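Local structure of ABC transporter sugar binding protein (Xanthomonas axonopodis pv. citri, 3UOR) at residues Y230-Q235 and T388-V392. The protein probably binds maltose or a related sugar in the periplasm as the solute-binding component of an ABC transporter. Residues are numbered along the deposited sequence; the frame is centred on the assembly and turned at random.
Sequences YDNMYQ and TERVV
V392 is the knob of this helix-helix contact and sits in the hole formed by Y230, D231, Y234 and Q235. Its CB faces the D231 carboxylate at OD1. From there the two methyls part. CG1, anti to the backbone N (chi1 178°), lies over one face of the Y234 ring near its root, 3.5 Å from Y234 CG. CG2 touches D231 OD1 and Y234 CD2, which lie at roughly a right angle to each other about it, and Y230 CE2 approaches it obliquely at 4.0 Å. Beside the knob, V391 CG1 packs on D231 OD2 at 3.5 Å, while V391 also touches H398 and A401 of helix 398-412.

Q235 bends at chi2 (-46°), and its NE2 donates twice. Q235 NE2 bonds V392 O at 3.1 Å, on a lone pair in the carbonyl plane. Q235 NE2 also bonds D231 OD1, one turn back, at 2.9 Å, on the syn side. Both acceptors lie close to the amide plane, so the pair should fix the rotation of the amide. Q235 OE1 takes a bond from K241. D231 OD2 has H398 and a water that also reaches V391 O. A second water joins Y230 OH to T388 OG1, which also bonds R385 O.

Segments 230-235 and 388-392, on helices 221-235 and 377-394, cross at 36°. An apolar knob is thus flanked by polar bonds and water bridges, and the buried carboxylate of D231 is satisfied, probably with its charge eased by H398.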
loop_
_atom_site.group_PDB
_atom_site.type_symbol
_atom_site.label_atom_id
_atom_site.label_comp_id
_atom_site.label_asym_id
_atom_site.label_seq_id
_atom_site.Cartn_x
_atom_site.Cartn_y
_atom_site.Cartn_z
ATOM N N TYR A 230 -18.624 -2.279 3.059
ATOM C CA TYR A 230 -18.281 -1.548 1.843
ATOM C C TYR A 230 -19.507 -1.315 0.917
ATOM O O TYR A 230 -19.778 -0.191 0.491
ATOM C CB TYR A 230 -17.181 -2.331 1.111
ATOM C CG TYR A 230 -16.765 -1.803 -0.240
ATOM C CD1 TYR A 230 -15.810 -0.787 -0.350
ATOM C CD2 TYR A 230 -17.272 -2.358 -1.419
ATOM C CE1 TYR A 230 -15.391 -0.329 -1.598
ATOM C CE2 TYR A 230 -16.863 -1.897 -2.672
ATOM C CZ TYR A 230 -15.912 -0.890 -2.750
ATOM O OH TYR A 230 -15.480 -0.420 -3.968
ATOM N N ASP A 231 -20.254 -2.366 0.613
ATOM C CA ASP A 231 -21.440 -2.222 -0.252
ATOM C C ASP A 231 -22.458 -1.261 0.373
ATOM O O ASP A 231 -23.038 -0.406 -0.308
ATOM C CB ASP A 231 -22.077 -3.587 -0.480
ATOM C CG ASP A 231 -23.249 -3.539 -1.449
ATOM O OD1 ASP A 231 -23.228 -2.716 -2.393
ATOM O OD2 ASP A 231 -24.175 -4.354 -1.271
ATOM N N ASN A 232 -22.660 -1.384 1.681
ATOM C CA ASN A 232 -23.646 -0.548 2.368
ATOM C C ASN A 232 -23.450 0.951 2.119
ATOM O O ASN A 232 -24.420 1.686 2.025
ATOM C CB ASN A 232 -23.649 -0.831 3.872
ATOM C CG ASN A 232 -24.756 -0.094 4.592
ATOM O OD1 ASN A 232 -25.937 -0.327 4.344
ATOM N ND2 ASN A 232 -24.381 0.794 5.501
ATOM N N MET A 233 -22.201 1.405 2.027
ATOM C CA MET A 233 -21.934 2.832 1.844
ATOM C C MET A 233 -22.495 3.351 0.516
ATOM O O MET A 233 -22.951 4.482 0.434
ATOM C CB MET A 233 -20.426 3.127 1.894
ATOM C CG MET A 233 -19.764 2.794 3.244
ATOM S SD MET A 233 -18.085 3.479 3.332
ATOM C CE MET A 233 -17.323 2.202 4.321
ATOM N N TYR A 234 -22.408 2.557 -0.542
ATOM C CA TYR A 234 -23.011 2.992 -1.799
ATOM C C TYR A 234 -24.527 2.920 -1.741
ATOM O O TYR A 234 -25.198 3.813 -2.237
ATOM C CB TYR A 234 -22.512 2.169 -2.985
ATOM C CG TYR A 234 -21.017 2.198 -3.138
ATOM C CD1 TYR A 234 -20.394 3.098 -3.993
ATOM C CD2 TYR A 234 -20.223 1.327 -2.405
ATOM C CE1 TYR A 234 -19.009 3.101 -4.121
ATOM C CE2 TYR A 234 -18.851 1.326 -2.527
ATOM C CZ TYR A 234 -18.251 2.213 -3.370
ATOM O OH TYR A 234 -16.882 2.169 -3.480
ATOM N N GLN A 235 -25.062 1.865 -1.132
ATOM C CA GLN A 235 -26.506 1.684 -1.133
ATOM C C GLN A 235 -27.200 2.707 -0.242
ATOM O O GLN A 235 -28.375 3.012 -0.469
ATOM C CB GLN A 235 -26.936 0.249 -0.779
ATOM C CG GLN A 235 -26.291 -0.884 -1.603
ATOM C CD GLN A 235 -26.263 -0.629 -3.102
ATOM O OE1 GLN A 235 -27.047 0.147 -3.632
ATOM N NE2 GLN A 235 -25.354 -1.294 -3.789
ATOM N N THR A 388 -17.015 -7.073 -6.748
ATOM C CA THR A 388 -17.618 -6.103 -5.834
ATOM C C THR A 388 -18.307 -4.968 -6.596
ATOM O O THR A 388 -19.342 -4.468 -6.170
ATOM C CB THR A 388 -16.599 -5.533 -4.816
ATOM O OG1 THR A 388 -15.553 -4.852 -5.523
ATOM C CG2 THR A 388 -15.994 -6.657 -4.004
ATOM N N GLU A 389 -17.739 -4.560 -7.723
ATOM C CA GLU A 389 -18.383 -3.528 -8.516
ATOM C C GLU A 389 -19.730 -4.043 -9.036
ATOM O O GLU A 389 -20.682 -3.280 -9.196
ATOM C CB GLU A 389 -17.491 -3.108 -9.664
ATOM C CG GLU A 389 -18.085 -2.046 -10.553
ATOM C CD GLU A 389 -17.136 -1.650 -11.660
ATOM O OE1 GLU A 389 -16.285 -2.488 -12.040
ATOM O OE2 GLU A 389 -17.235 -0.514 -12.153
ATOM N N ARG A 390 -19.820 -5.345 -9.268
ATOM C CA ARG A 390 -21.075 -5.931 -9.733
ATOM C C ARG A 390 -22.096 -5.940 -8.603
ATOM O O ARG A 390 -23.280 -5.691 -8.819
ATOM C CB ARG A 390 -20.851 -7.354 -10.228
ATOM C CG ARG A 390 -21.732 -7.745 -11.387
ATOM C CD ARG A 390 -20.968 -8.698 -12.290
ATOM N NE ARG A 390 -20.525 -9.862 -11.533
ATOM C CZ ARG A 390 -19.365 -10.485 -11.709
ATOM N NH1 ARG A 390 -18.506 -10.057 -12.630
ATOM N NH2 ARG A 390 -19.068 -11.539 -10.960
ATOM N N VAL A 391 -21.629 -6.253 -7.402
ATOM C CA VAL A 391 -22.461 -6.182 -6.220
ATOM C C VAL A 391 -22.991 -4.764 -6.036
ATOM O O VAL A 391 -24.196 -4.570 -5.837
ATOM C CB VAL A 391 -21.686 -6.607 -4.975
ATOM C CG1 VAL A 391 -22.399 -6.137 -3.699
ATOM C CG2 VAL A 391 -21.489 -8.106 -4.988
ATOM N N VAL A 392 -22.098 -3.773 -6.110
ATOM C CA VAL A 392 -22.509 -2.381 -5.927
ATOM C C VAL A 392 -23.442 -1.865 -7.033
ATOM O O VAL A 392 -24.473 -1.263 -6.757
ATOM C CB VAL A 392 -21.320 -1.429 -5.827
ATOM C CG1 VAL A 392 -21.813 -0.005 -5.681
ATOM C CG2 VAL A 392 -20.402 -1.821 -4.633
HETATM O O HOH W 1 -15.650 -2.229 -6.399
HETATM O O HOH W 2 -25.670 -4.569 -3.628
#